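RNA-dependent RNA polymerase (PDB 6QW0) probably cleaves host mRNA near its capped end through its manganese-dependent cap-snatching endonuclease domain, supplying capped primers for viral transcription. Local coordinates at residues Asp80-His85 / Phe191-Ala196; Ser26-Thr31 / Glu185-Val190; Lys93-Phe98 / Ser108-Pro113; Gly122-Val127 / Ala159-Ser164. One frame throughout, in Å; residues are numbered along the deposited sequence. Where two conformers were deposited one is given.

Interaction 1: Asp80-His85 / Phe191-Ala196; sequences DFTFGH and FRFRLA. With SO4 (sulfate ion), chain E.
Arg192 meets Phe81 twice over, gripping its carbonyl and lying on its ring. NE and NH2 both donate to Phe81 O, side-on, with NH2 at 2.8 Å from Phe81 O and NE at 2.9 Å from it; the acceptor lies in the guanidinium plane. Gly84 N also bonds to that oxygen, which receives three N-H groups. NE reaches Thr82 O as well, in a weak bond, while NH1 is satisfied by Thr62 OG1. Phe83 is the first residue to leave helical angles, so the arginine from helix 183-203 donates to carbonyls where helix 77-82 gives out, and its positive charge should suit the helix dipole. The guanidinium lies over the Phe81 ring in a cation-pi contact, Arg192 CZ 4.7 Å from the ring centroid, with the planes at 29°. A bend at chi3 (62°) turns NE back to Phe81 O. Thr82 OG1 bonds to Lys78 O within its own helix and sits in the Phe193 ring plane, 3.3 Å from Phe193 CD1.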
loop_
_atom_site.group_PDB
_atom_site.type_symbol
_atom_site.label_atom_id
_atom_site.label_comp_id
_atom_site.label_asym_id
_atom_site.label_seq_id
_atom_site.Cartn_x
_atom_site.Cartn_y
_atom_site.Cartn_z
ATOM N N ASP A 80 -8.099 1.923 1.497
ATOM C CA ASP A 80 -7.693 1.512 2.833
ATOM C C ASP A 80 -8.040 0.054 3.101
ATOM O O ASP A 80 -7.244 -0.670 3.703
ATOM C CB ASP A 80 -8.335 2.433 3.870
ATOM C CG ASP A 80 -7.706 3.812 3.874
ATOM O OD1 ASP A 80 -6.693 4.006 3.162
ATOM O OD2 ASP A 80 -8.216 4.700 4.586
ATOM N N PHE A 81 -9.204 -0.406 2.640
ATOM C CA PHE A 81 -9.556 -1.811 2.847
ATOM C C PHE A 81 -8.652 -2.734 2.041
ATOM O O PHE A 81 -8.206 -3.770 2.549
ATOM C CB PHE A 81 -11.027 -2.056 2.496
ATOM C CG PHE A 81 -11.505 -3.458 2.797
ATOM C CD1 PHE A 81 -11.415 -4.457 1.842
ATOM C CD2 PHE A 81 -12.057 -3.772 4.032
ATOM C CE1 PHE A 81 -11.850 -5.748 2.106
ATOM C CE2 PHE A 81 -12.494 -5.066 4.304
ATOM C CZ PHE A 81 -12.386 -6.053 3.338
ATOM N N THR A 82 -8.374 -2.382 0.784
ATOM C CA THR A 82 -7.573 -3.259 -0.063
ATOM C C THR A 82 -6.241 -3.599 0.590
ATOM O O THR A 82 -5.820 -4.760 0.596
ATOM C CB THR A 82 -7.333 -2.595 -1.419
ATOM O OG1 THR A 82 -8.581 -2.472 -2.112
ATOM C CG2 THR A 82 -6.352 -3.409 -2.249
ATOM N N PHE A 83 -5.575 -2.597 1.162
ATOM C CA PHE A 83 -4.213 -2.761 1.644
ATOM C C PHE A 83 -4.147 -2.889 3.160
ATOM O O PHE A 83 -3.048 -2.868 3.729
ATOM C CB PHE A 83 -3.355 -1.594 1.140
ATOM C CG PHE A 83 -3.268 -1.535 -0.363
ATOM C CD1 PHE A 83 -2.399 -2.367 -1.044
ATOM C CD2 PHE A 83 -4.068 -0.667 -1.089
ATOM C CE1 PHE A 83 -2.321 -2.342 -2.439
ATOM C CE2 PHE A 83 -3.993 -0.632 -2.491
ATOM C CZ PHE A 83 -3.113 -1.464 -3.155
ATOM N N GLY A 84 -5.295 -3.095 3.809
ATOM C CA GLY A 84 -5.373 -3.103 5.262
ATOM C C GLY A 84 -4.559 -4.188 5.930
ATOM O O GLY A 84 -4.211 -4.049 7.108
ATOM N N HIS A 85 -4.288 -5.287 5.233
ATOM C CA HIS A 85 -3.469 -6.355 5.784
ATOM C C HIS A 85 -1.985 -6.020 5.758
ATOM O O HIS A 85 -1.191 -6.715 6.401
ATOM C CB HIS A 85 -3.711 -7.662 5.019
ATOM C CG HIS A 85 -3.322 -7.601 3.577
ATOM N ND1 HIS A 85 -3.797 -6.631 2.720
ATOM C CD2 HIS A 85 -2.498 -8.381 2.839
ATOM C CE1 HIS A 85 -3.289 -6.821 1.516
ATOM N NE2 HIS A 85 -2.496 -7.877 1.562
ATOM N N PHE A 191 -8.006 -9.928 -4.281
ATOM C CA PHE A 191 -9.231 -10.405 -3.632
ATOM C C PHE A 191 -9.851 -9.328 -2.739
ATOM O O PHE A 191 -11.066 -9.096 -2.766
ATOM C CB PHE A 191 -8.917 -11.668 -2.832
ATOM C CG PHE A 191 -10.134 -12.369 -2.293
ATOM C CD1 PHE A 191 -10.653 -12.021 -1.053
ATOM C CD2 PHE A 191 -10.749 -13.379 -3.014
ATOM C CE1 PHE A 191 -11.765 -12.663 -0.537
ATOM C CE2 PHE A 191 -11.869 -14.029 -2.502
ATOM C CZ PHE A 191 -12.374 -13.676 -1.269
ATOM N N ARG A 192 -9.029 -8.663 -1.922
ATOM C CA ARG A 192 -9.540 -7.609 -1.052
ATOM C C ARG A 192 -10.047 -6.413 -1.855
ATOM O O ARG A 192 -11.034 -5.775 -1.461
ATOM C CB ARG A 192 -8.444 -7.165 -0.066
ATOM C CG ARG A 192 -8.058 -8.243 0.953
ATOM C CD ARG A 192 -6.983 -7.728 1.960
ATOM N NE ARG A 192 -7.462 -6.596 2.748
ATOM C CZ ARG A 192 -7.776 -6.647 4.040
ATOM N NH1 ARG A 192 -7.652 -7.782 4.723
ATOM N NH2 ARG A 192 -8.224 -5.561 4.651
ATOM N N PHE A 193 -9.373 -6.082 -2.969
ATOM C CA PHE A 193 -9.813 -4.976 -3.818
ATOM C C PHE A 193 -11.179 -5.274 -4.423
ATOM O O PHE A 193 -12.062 -4.410 -4.427
ATOM C CB PHE A 193 -8.776 -4.705 -4.921
ATOM C CG PHE A 193 -9.122 -3.566 -5.845
ATOM C CD1 PHE A 193 -9.414 -2.299 -5.350
ATOM C CD2 PHE A 193 -9.106 -3.751 -7.226
ATOM C CE1 PHE A 193 -9.708 -1.247 -6.206
ATOM C CE2 PHE A 193 -9.393 -2.696 -8.089
ATOM C CZ PHE A 193 -9.692 -1.450 -7.585
ATOM N N ARG A 194 -11.369 -6.497 -4.917
ATOM C CA ARG A 194 -12.647 -6.852 -5.527
ATOM C C ARG A 194 -13.776 -6.753 -4.513
ATOM O O ARG A 194 -14.859 -6.235 -4.819
ATOM C CB ARG A 194 -12.574 -8.259 -6.107
ATOM C CG ARG A 194 -11.637 -8.379 -7.304
ATOM C CD ARG A 194 -11.587 -9.811 -7.776
ATOM N NE ARG A 194 -10.834 -9.956 -9.015
ATOM C CZ ARG A 194 -10.731 -11.097 -9.687
ATOM N NH1 ARG A 194 -11.336 -12.195 -9.237
ATOM N NH2 ARG A 194 -10.022 -11.142 -10.806
ATOM N N LEU A 195 -13.534 -7.229 -3.294
ATOM C CA LEU A 195 -14.554 -7.148 -2.258
ATOM C C LEU A 195 -14.816 -5.701 -1.867
ATOM O O LEU A 195 -15.966 -5.305 -1.638
ATOM C CB LEU A 195 -14.125 -7.975 -1.047
ATOM C CG LEU A 195 -15.105 -7.935 0.121
ATOM C CD1 LEU A 195 -16.466 -8.498 -0.316
ATOM C CD2 LEU A 195 -14.546 -8.716 1.297
ATOM N N ALA A 196 -13.752 -4.891 -1.797
ATOM C CA ALA A 196 -13.913 -3.480 -1.468
ATOM C C ALA A 196 -14.755 -2.760 -2.508
ATOM O O ALA A 196 -15.574 -1.900 -2.161
ATOM C CB ALA A 196 -12.544 -2.818 -1.322
HETATM S S SO4 E . -8.521 -14.472 -11.831
HETATM O O1 SO4 E . -8.644 -15.905 -11.611
HETATM O O2 SO4 E . -9.845 -13.861 -11.892
HETATM O O3 SO4 E . -7.806 -14.237 -13.086
HETATM O O4 SO4 E . -7.772 -13.905 -10.719
#

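Interaction 2: Ser26-Thr31 / Glu185-Val190; sequences SSIYDT and EVNEIV. With SO4 (sulfate ion), chain E.
A side-chain amide clasping an irregular loop defines this contact, where residues 26-28, just after strand 22-25, lie against helix 183-203. Asn187 uses both ends of its amide on one residue: OD1 accepts from Ser27 N at 2.8 Å with an N-H...O angle of 167°, and ND2 donates to Ser27 OG at 3.0 Å. Ser27 OG, placed between its backbone N and carbonyl carbon (chi1 63°), lies 9° out of the amide plane. A water joins the same pair, 3.0 Å from Ser27 OG and 3.1 Å from Asn187 OD1. Beside the amide, Ile28 CD1 rests on Val190 CG1 at 3.8 Å, and Ser26 CB touches the same methyl. Several loop donors turn to a sulfate, probably from the crystallisation liquor: its O4 takes bonds from Ser26 OG and Ile28 N, its O1 one from Tyr29 N, and Arg194 NH2 also bonds to it. A flipped amide would set ND2 against Ser27 N, donor against donor, so the Ser27 N bond fixes the amide's orientation.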
loop_
_atom_site.group_PDB
_atom_site.type_symbol
_atom_site.label_atom_id
_atom_site.label_comp_id
_atom_site.label_asym_id
_atom_site.label_seq_id
_atom_site.Cartn_x
_atom_site.Cartn_y
_atom_site.Cartn_z
ATOM N N SER A 26 -3.602 -11.936 -11.282
ATOM C CA SER A 26 -4.243 -12.722 -10.239
ATOM C C SER A 26 -4.592 -14.116 -10.761
ATOM O O SER A 26 -4.675 -14.362 -11.970
ATOM C CB SER A 26 -5.498 -12.024 -9.707
ATOM O OG SER A 26 -6.378 -11.636 -10.746
ATOM N N SER A 27 -4.781 -15.032 -9.823
ATOM C CA SER A 27 -5.124 -16.421 -10.118
ATOM C C SER A 27 -6.120 -16.902 -9.073
ATOM O O SER A 27 -5.966 -17.957 -8.456
ATOM C CB SER A 27 -3.871 -17.293 -10.160
ATOM O OG SER A 27 -3.222 -17.309 -8.895
ATOM N N ILE A 28 -7.154 -16.095 -8.855
ATOM C CA ILE A 28 -8.120 -16.390 -7.805
ATOM C C ILE A 28 -9.062 -17.486 -8.270
ATOM O O ILE A 28 -9.438 -18.377 -7.496
ATOM C CB ILE A 28 -8.880 -15.111 -7.409
ATOM C CG1 ILE A 28 -7.941 -14.112 -6.730
ATOM C CG2 ILE A 28 -10.043 -15.438 -6.496
ATOM C CD1 ILE A 28 -8.535 -12.702 -6.649
ATOM N N TYR A 29 -9.449 -17.437 -9.543
ATOM C CA TYR A 29 -10.269 -18.469 -10.179
ATOM C C TYR A 29 -11.640 -18.475 -9.513
ATOM O O TYR A 29 -12.246 -17.407 -9.339
ATOM C CB TYR A 29 -9.522 -19.803 -10.240
ATOM C CG TYR A 29 -8.264 -19.710 -11.069
ATOM C CD1 TYR A 29 -7.158 -20.511 -10.816
ATOM C CD2 TYR A 29 -8.187 -18.801 -12.112
ATOM C CE1 TYR A 29 -6.006 -20.409 -11.596
ATOM C CE2 TYR A 29 -7.052 -18.689 -12.888
ATOM C CZ TYR A 29 -5.960 -19.497 -12.630
ATOM O OH TYR A 29 -4.820 -19.385 -13.406
ATOM N N ASP A 30 -12.172 -19.619 -9.122
ATOM C CA ASP A 30 -13.528 -19.692 -8.599
ATOM C C ASP A 30 -13.430 -19.959 -7.099
ATOM O O ASP A 30 -13.633 -21.080 -6.628
ATOM C CB ASP A 30 -14.286 -20.773 -9.348
ATOM C CG ASP A 30 -15.755 -20.765 -9.047
ATOM O OD1 ASP A 30 -16.177 -19.969 -8.178
ATOM O OD2 ASP A 30 -16.490 -21.537 -9.686
ATOM N N THR A 31 -13.109 -18.902 -6.340
ATOM C CA THR A 31 -12.885 -18.820 -4.898
ATOM C C THR A 31 -14.091 -18.200 -4.203
ATOM O O THR A 31 -14.644 -17.211 -4.698
ATOM C CB THR A 31 -11.640 -17.980 -4.589
ATOM O OG1 THR A 31 -10.502 -18.535 -5.263
ATOM C CG2 THR A 31 -11.348 -17.942 -3.096
ATOM N N GLU A 185 0.321 -13.573 -2.488
ATOM C CA GLU A 185 0.299 -12.181 -2.057
ATOM C C GLU A 185 -0.435 -11.304 -3.064
ATOM O O GLU A 185 -1.177 -10.394 -2.674
ATOM C CB GLU A 185 1.734 -11.679 -1.836
ATOM C CG GLU A 185 2.382 -12.254 -0.579
ATOM C CD GLU A 185 3.904 -12.168 -0.568
ATOM O OE1 GLU A 185 4.510 -11.860 -1.611
ATOM O OE2 GLU A 185 4.491 -12.409 0.506
ATOM N N VAL A 186 -0.218 -11.546 -4.361
ATOM C CA VAL A 186 -0.966 -10.842 -5.403
ATOM C C VAL A 186 -2.457 -11.108 -5.248
ATOM O O VAL A 186 -3.280 -10.187 -5.286
ATOM C CB VAL A 186 -0.475 -11.276 -6.795
ATOM C CG1 VAL A 186 -1.403 -10.755 -7.904
ATOM C CG2 VAL A 186 0.975 -10.825 -7.022
ATOM N N ASN A 187 -2.811 -12.380 -5.065
ATOM C CA ASN A 187 -4.215 -12.762 -4.935
ATOM C C ASN A 187 -4.882 -12.115 -3.725
ATOM O O ASN A 187 -6.069 -11.776 -3.778
ATOM C CB ASN A 187 -4.331 -14.285 -4.859
ATOM C CG ASN A 187 -4.146 -14.947 -6.207
ATOM O OD1 ASN A 187 -4.120 -14.285 -7.247
ATOM N ND2 ASN A 187 -4.028 -16.272 -6.197
ATOM N N GLU A 188 -4.159 -11.959 -2.608
ATOM C CA GLU A 188 -4.788 -11.352 -1.434
ATOM C C GLU A 188 -5.119 -9.885 -1.684
ATOM O O GLU A 188 -6.209 -9.418 -1.348
ATOM C CB GLU A 188 -3.889 -11.509 -0.205
ATOM C CG GLU A 188 -4.602 -11.225 1.124
ATOM C CD GLU A 188 -5.589 -12.325 1.512
ATOM O OE1 GLU A 188 -5.565 -13.402 0.879
ATOM O OE2 GLU A 188 -6.392 -12.093 2.431
ATOM N N ILE A 189 -4.195 -9.149 -2.308
ATOM C CA ILE A 189 -4.463 -7.760 -2.658
ATOM C C ILE A 189 -5.650 -7.662 -3.614
ATOM O O ILE A 189 -6.581 -6.878 -3.398
ATOM C CB ILE A 189 -3.196 -7.114 -3.250
ATOM C CG1 ILE A 189 -2.126 -6.987 -2.150
ATOM C CG2 ILE A 189 -3.513 -5.757 -3.867
ATOM C CD1 ILE A 189 -0.689 -6.981 -2.686
ATOM N N VAL A 190 -5.627 -8.448 -4.694
ATOM C CA VAL A 190 -6.709 -8.392 -5.674
ATOM C C VAL A 190 -8.030 -8.845 -5.053
ATOM O O VAL A 190 -9.068 -8.205 -5.249
ATOM C CB VAL A 190 -6.349 -9.225 -6.917
ATOM C CG1 VAL A 190 -7.529 -9.259 -7.897
ATOM C CG2 VAL A 190 -5.117 -8.656 -7.610
HETATM S S SO4 E . -8.521 -14.472 -11.831
HETATM O O1 SO4 E . -8.644 -15.905 -11.611
HETATM O O2 SO4 E . -9.845 -13.861 -11.892
HETATM O O3 SO4 E . -7.806 -14.237 -13.086
HETATM O O4 SO4 E . -7.772 -13.905 -10.719
HETATM O O HOH W 1 -1.377 -14.950 -8.601
#

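Interaction 3: Lys93-Phe98 / Ser108-Pro113; sequences KFVEVF and SDFQSP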
loop_
_atom_site.group_PDB
_atom_site.type_symbol
_atom_site.label_atom_id
_atom_site.label_comp_id
_atom_site.label_asym_id
_atom_site.label_seq_id
_atom_site.Cartn_x
_atom_site.Cartn_y
_atom_site.Cartn_z
ATOM N N LYS A 93 4.435 11.800 8.225
ATOM C CA LYS A 93 5.041 12.688 7.245
ATOM C C LYS A 93 6.534 12.415 7.121
ATOM O O LYS A 93 7.176 11.921 8.055
ATOM C CB LYS A 93 4.837 14.155 7.643
ATOM C CG LYS A 93 3.436 14.509 8.123
ATOM C CD LYS A 93 2.499 14.686 6.951
ATOM C CE LYS A 93 1.156 15.252 7.382
ATOM N NZ LYS A 93 0.298 15.474 6.186
ATOM N N PHE A 94 7.086 12.749 5.947
ATOM C CA PHE A 94 8.536 12.704 5.775
ATOM C C PHE A 94 9.249 13.412 6.916
ATOM O O PHE A 94 10.275 12.925 7.406
ATOM C CB PHE A 94 8.934 13.344 4.438
ATOM C CG PHE A 94 8.783 12.428 3.252
ATOM C CD1 PHE A 94 9.554 11.286 3.137
ATOM C CD2 PHE A 94 7.884 12.731 2.243
ATOM C CE1 PHE A 94 9.416 10.444 2.030
ATOM C CE2 PHE A 94 7.746 11.899 1.142
ATOM C CZ PHE A 94 8.509 10.759 1.044
ATOM N N VAL A 95 8.704 14.553 7.359
ATOM C CA VAL A 95 9.404 15.388 8.336
ATOM C C VAL A 95 9.539 14.671 9.672
ATOM O O VAL A 95 10.477 14.938 10.437
ATOM C CB VAL A 95 8.695 16.753 8.483
ATOM C CG1 VAL A 95 7.414 16.635 9.340
ATOM C CG2 VAL A 95 9.640 17.791 9.082
ATOM N N GLU A 96 8.621 13.748 9.985
ATOM C CA GLU A 96 8.740 13.007 11.231
ATOM C C GLU A 96 9.908 12.038 11.214
ATOM O O GLU A 96 10.403 11.663 12.281
ATOM C CB GLU A 96 7.439 12.258 11.518
ATOM C CG GLU A 96 6.208 13.137 11.414
ATOM C CD GLU A 96 4.933 12.346 11.586
ATOM O OE1 GLU A 96 4.922 11.435 12.441
ATOM O OE2 GLU A 96 3.956 12.618 10.854
ATOM N N VAL A 97 10.369 11.626 10.038
ATOM C CA VAL A 97 11.464 10.679 9.930
ATOM C C VAL A 97 12.788 11.379 9.646
ATOM O O VAL A 97 13.832 10.958 10.146
ATOM C CB VAL A 97 11.139 9.636 8.837
ATOM C CG1 VAL A 97 12.322 8.721 8.589
ATOM C CG2 VAL A 97 9.921 8.822 9.242
ATOM N N PHE A 98 12.772 12.446 8.836
ATOM C CA PHE A 98 14.003 13.076 8.370
ATOM C C PHE A 98 14.281 14.451 8.961
ATOM O O PHE A 98 15.426 14.909 8.879
ATOM C CB PHE A 98 13.984 13.213 6.838
ATOM C CG PHE A 98 14.065 11.899 6.113
ATOM C CD1 PHE A 98 15.284 11.267 5.931
ATOM C CD2 PHE A 98 12.919 11.292 5.629
ATOM C CE1 PHE A 98 15.357 10.052 5.273
ATOM C CE2 PHE A 98 12.986 10.081 4.975
ATOM C CZ PHE A 98 14.214 9.462 4.794
ATOM N N SER A 108 7.343 19.319 0.539
ATOM C CA SER A 108 7.852 17.951 0.545
ATOM C C SER A 108 7.928 17.384 1.956
ATOM O O SER A 108 7.740 16.178 2.149
ATOM C CB SER A 108 9.225 17.899 -0.123
ATOM O OG SER A 108 10.162 18.665 0.609
ATOM N N ASP A 109 8.192 18.231 2.954
ATOM C CA ASP A 109 8.283 17.740 4.324
ATOM C C ASP A 109 6.961 17.170 4.812
ATOM O O ASP A 109 6.945 16.319 5.705
ATOM C CB ASP A 109 8.730 18.867 5.259
ATOM C CG ASP A 109 10.177 19.250 5.056
ATOM O OD1 ASP A 109 11.056 18.365 5.156
ATOM O OD2 ASP A 109 10.439 20.437 4.799
ATOM N N PHE A 110 5.850 17.626 4.242
ATOM C CA PHE A 110 4.529 17.280 4.744
ATOM C C PHE A 110 3.794 16.306 3.837
ATOM O O PHE A 110 2.600 16.063 4.036
ATOM C CB PHE A 110 3.714 18.556 4.960
ATOM C CG PHE A 110 4.415 19.559 5.829
ATOM C CD1 PHE A 110 4.783 19.227 7.120
ATOM C CD2 PHE A 110 4.743 20.813 5.347
ATOM C CE1 PHE A 110 5.440 20.139 7.929
ATOM C CE2 PHE A 110 5.400 21.731 6.151
ATOM C CZ PHE A 110 5.749 21.389 7.441
ATOM N N GLN A 111 4.479 15.738 2.847
ATOM C CA GLN A 111 3.931 14.599 2.131
ATOM C C GLN A 111 3.893 13.374 3.033
ATOM O O GLN A 111 4.729 13.204 3.926
ATOM C CB GLN A 111 4.764 14.297 0.887
ATOM C CG GLN A 111 4.598 15.302 -0.228
ATOM C CD GLN A 111 5.158 14.777 -1.540
ATOM O OE1 GLN A 111 6.355 14.504 -1.648
ATOM N NE2 GLN A 111 4.301 14.634 -2.540
ATOM N N SER A 112 2.932 12.490 2.771
ATOM C CA SER A 112 2.678 11.332 3.628
ATOM C C SER A 112 2.392 10.101 2.780
ATOM O O SER A 112 1.231 9.741 2.542
ATOM C CB SER A 112 1.515 11.611 4.583
ATOM O OG SER A 112 1.286 10.510 5.448
ATOM N N PRO A 113 3.438 9.405 2.328
ATOM C CA PRO A 113 3.234 8.122 1.641
ATOM C C PRO A 113 2.610 7.106 2.586
ATOM O O PRO A 113 2.557 7.293 3.803
ATOM C CB PRO A 113 4.649 7.694 1.226
ATOM C CG PRO A 113 5.569 8.837 1.630
ATOM C CD PRO A 113 4.851 9.629 2.670
HETATM O O HOH W 2 0.023 15.135 3.613
#
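The start of the short helix 94-98 is tied here to the 3-10 turn and loop that lead into strand 115-118. Two successive backbone amides of its first turn find acceptors: Phe94 N donates to Gln111 O at 3.1 Å, nearly along the C=O axis, and Val95 N to Asp109 O at 3.0 Å, in the carbonyl plane on a lone pair. Lys93, its chain bent at chi2 (-79°), bonds through NZ to Phe110 O at 3.2 Å; a water accepting from Lys93 NZ at 2.6 Å donates to the same carbonyl. Phe94 supplies much of the apolar contact. Pro113 CG lies 3.6 Å from Phe94 CZ, with Pro113 CD over one ring face toward the rim, and Gln111 CB 3.7 Å from Phe94 CD2. The Val95 and Asp109 side chains cross at about a right angle, and the Asp109 carboxylate forms a salt bridge with Arg157. The first N-H groups of a helix have no preceding helical carbonyl to bond; here loop carbonyls serve Phe94 N and Val95 N.

Interaction 4: Gly122-Val127 / Ala159-Ser164; sequences GHVYVV and AIKPIS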
loop_
_atom_site.group_PDB
_atom_site.type_symbol
_atom_site.label_atom_id
_atom_site.label_comp_id
_atom_site.label_asym_id
_atom_site.label_seq_id
_atom_site.Cartn_x
_atom_site.Cartn_y
_atom_site.Cartn_z
ATOM N N GLY A 122 19.958 1.414 8.752
ATOM C CA GLY A 122 19.920 2.787 8.302
ATOM C C GLY A 122 19.352 3.008 6.920
ATOM O O GLY A 122 19.587 4.071 6.340
ATOM N N HIS A 123 18.657 2.029 6.361
ATOM C CA HIS A 123 17.916 2.242 5.133
ATOM C C HIS A 123 16.499 2.682 5.473
ATOM O O HIS A 123 15.976 2.379 6.551
ATOM C CB HIS A 123 17.882 0.967 4.287
ATOM C CG HIS A 123 19.196 0.618 3.650
ATOM N ND1 HIS A 123 20.107 -0.232 4.241
ATOM C CD2 HIS A 123 19.743 0.988 2.466
ATOM C CE1 HIS A 123 21.163 -0.359 3.456
ATOM N NE2 HIS A 123 20.971 0.378 2.377
ATOM N N VAL A 124 15.880 3.409 4.549
ATOM C CA VAL A 124 14.488 3.823 4.689
ATOM C C VAL A 124 13.712 3.313 3.485
ATOM O O VAL A 124 14.141 3.490 2.342
ATOM C CB VAL A 124 14.350 5.348 4.813
ATOM C CG1 VAL A 124 12.873 5.726 4.873
ATOM C CG2 VAL A 124 15.101 5.850 6.062
ATOM N N TYR A 125 12.584 2.664 3.741
ATOM C CA TYR A 125 11.756 2.115 2.678
ATOM C C TYR A 125 10.462 2.914 2.623
ATOM O O TYR A 125 9.766 3.048 3.634
ATOM C CB TYR A 125 11.510 0.621 2.905
ATOM C CG TYR A 125 12.806 -0.163 2.934
ATOM C CD1 TYR A 125 13.372 -0.653 1.765
ATOM C CD2 TYR A 125 13.500 -0.356 4.129
ATOM C CE1 TYR A 125 14.581 -1.346 1.791
ATOM C CE2 TYR A 125 14.708 -1.036 4.158
ATOM C CZ TYR A 125 15.239 -1.533 2.989
ATOM O OH TYR A 125 16.435 -2.213 3.029
ATOM N N VAL A 126 10.162 3.476 1.455
ATOM C CA VAL A 126 8.949 4.262 1.247
ATOM C C VAL A 126 8.033 3.440 0.350
ATOM O O VAL A 126 8.453 2.988 -0.720
ATOM C CB VAL A 126 9.268 5.637 0.632
ATOM C CG1 VAL A 126 7.997 6.385 0.277
ATOM C CG2 VAL A 126 10.144 6.470 1.592
ATOM N N VAL A 127 6.796 3.211 0.803
ATOM C CA VAL A 127 5.856 2.342 0.094
ATOM C C VAL A 127 4.570 3.121 -0.151
ATOM O O VAL A 127 4.035 3.746 0.768
ATOM C CB VAL A 127 5.559 1.044 0.872
ATOM C CG1 VAL A 127 4.683 0.122 0.029
ATOM C CG2 VAL A 127 6.848 0.327 1.259
ATOM N N ALA A 159 19.833 11.776 0.551
ATOM C CA ALA A 159 21.122 12.305 0.966
ATOM C C ALA A 159 21.362 12.109 2.453
ATOM O O ALA A 159 22.513 12.186 2.901
ATOM C CB ALA A 159 21.199 13.790 0.638
ATOM N N ILE A 160 20.296 11.872 3.216
ATOM C CA ILE A 160 20.360 11.688 4.663
ATOM C C ILE A 160 20.483 10.209 4.992
ATOM O O ILE A 160 21.419 9.793 5.684
ATOM C CB ILE A 160 19.132 12.308 5.338
ATOM C CG1 ILE A 160 19.070 13.802 5.030
ATOM C CG2 ILE A 160 19.155 12.050 6.853
ATOM C CD1 ILE A 160 17.861 14.452 5.596
ATOM N N LYS A 161 19.539 9.399 4.493
ATOM C CA LYS A 161 19.580 7.957 4.622
ATOM C C LYS A 161 19.143 7.404 3.277
ATOM O O LYS A 161 18.229 7.962 2.659
ATOM C CB LYS A 161 18.647 7.415 5.717
ATOM C CG LYS A 161 18.956 7.941 7.111
ATOM C CD LYS A 161 17.825 7.624 8.085
ATOM C CE LYS A 161 18.098 8.246 9.448
ATOM N NZ LYS A 161 16.835 8.593 10.166
ATOM N N PRO A 162 19.743 6.309 2.820
ATOM C CA PRO A 162 19.315 5.720 1.543
ATOM C C PRO A 162 17.851 5.309 1.600
ATOM O O PRO A 162 17.361 4.810 2.615
ATOM C CB PRO A 162 20.241 4.511 1.377
ATOM C CG PRO A 162 20.711 4.204 2.744
ATOM C CD PRO A 162 20.775 5.497 3.484
ATOM N N ILE A 163 17.150 5.546 0.496
ATOM C CA ILE A 163 15.732 5.221 0.379
ATOM C C ILE A 163 15.542 4.252 -0.782
ATOM O O ILE A 163 16.154 4.419 -1.840
ATOM C CB ILE A 163 14.886 6.498 0.164
ATOM C CG1 ILE A 163 14.917 7.395 1.402
ATOM C CG2 ILE A 163 13.422 6.139 -0.228
ATOM C CD1 ILE A 163 14.278 8.767 1.169
ATOM N N SER A 164 14.667 3.263 -0.599
ATOM C CA SER A 164 14.134 2.483 -1.711
ATOM C C SER A 164 12.647 2.790 -1.809
ATOM O O SER A 164 11.954 2.788 -0.784
ATOM C CB SER A 164 14.373 0.984 -1.509
ATOM O OG SER A 164 15.761 0.689 -1.535
#
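Residues 124-126 and 163-164 run as parallel strands, with Val124 bridged to Ile163 and Tyr125 to Ser164. The alternating ladder consists of Val124 N to Pro162 O (2.8 Å), Ser164 N to Val124 O (3.0 Å) and Val126 N to Ser164 O (2.9 Å). Val124 O also receives a CA-H...O contact from Ile163 CA at 3.1 Å. The bridged pairs place their side chains on different faces of the sheet. On the Val124 and Ile163 face, Val124 CB approaches Ile163 CG1, and Val126 CG2 meets Ile163 CG2 at 3.8 Å, the two side chains crossing at a slant. Val124 CG2 touches Lys161 CD, although the lysine chain runs on to a salt bridge between its NZ and Glu118. On the other face, Ser164 CB lies 3.8 Å from Tyr125 CD1. Where the strands begin, His123, in one of its two conformers, crosses Pro162 at about a right angle, while Gly122 O lies near Pro162 CD. The backbone angles of Gly122 (phi 101°) would jam a beta carbon against the preceding carbonyl. Helix 136-157 connects these two strands in a beta-alpha-beta unit; strand 115-118 pairs antiparallel with 124-131, strand 16-17 lies parallel to 163-171, and Phe94 and Phe98 of helix 94-98 pack on the Val124, Val126 and Ile163 side chains.

The four contacts form two neighbouring pairs on opposite sides of the chain's centre. Interactions 1 and 2 share helix 183-203, their centres about 11 Å apart, and a sulfate bridges them. Interactions 3 and 4, centres about 12 Å apart, meet through Phe98 CZ, 3.7 Å from Ile163 CD1, and Pro113 CG, 3.7 Å from Val126 CG1. The manganese site of His79, Asp114, Glu128 and Phe129 is built from separate parts of the chain near these contacts: His79 shares helix 77-82 with interaction 1, Asp114 follows Pro113 of interaction 3, and Glu128 and Phe129 continue the strand of interaction 4. The Ser112, Thr82 and Val126 side chains lie about 6, 10 and 10 Å from a bound manganese ion.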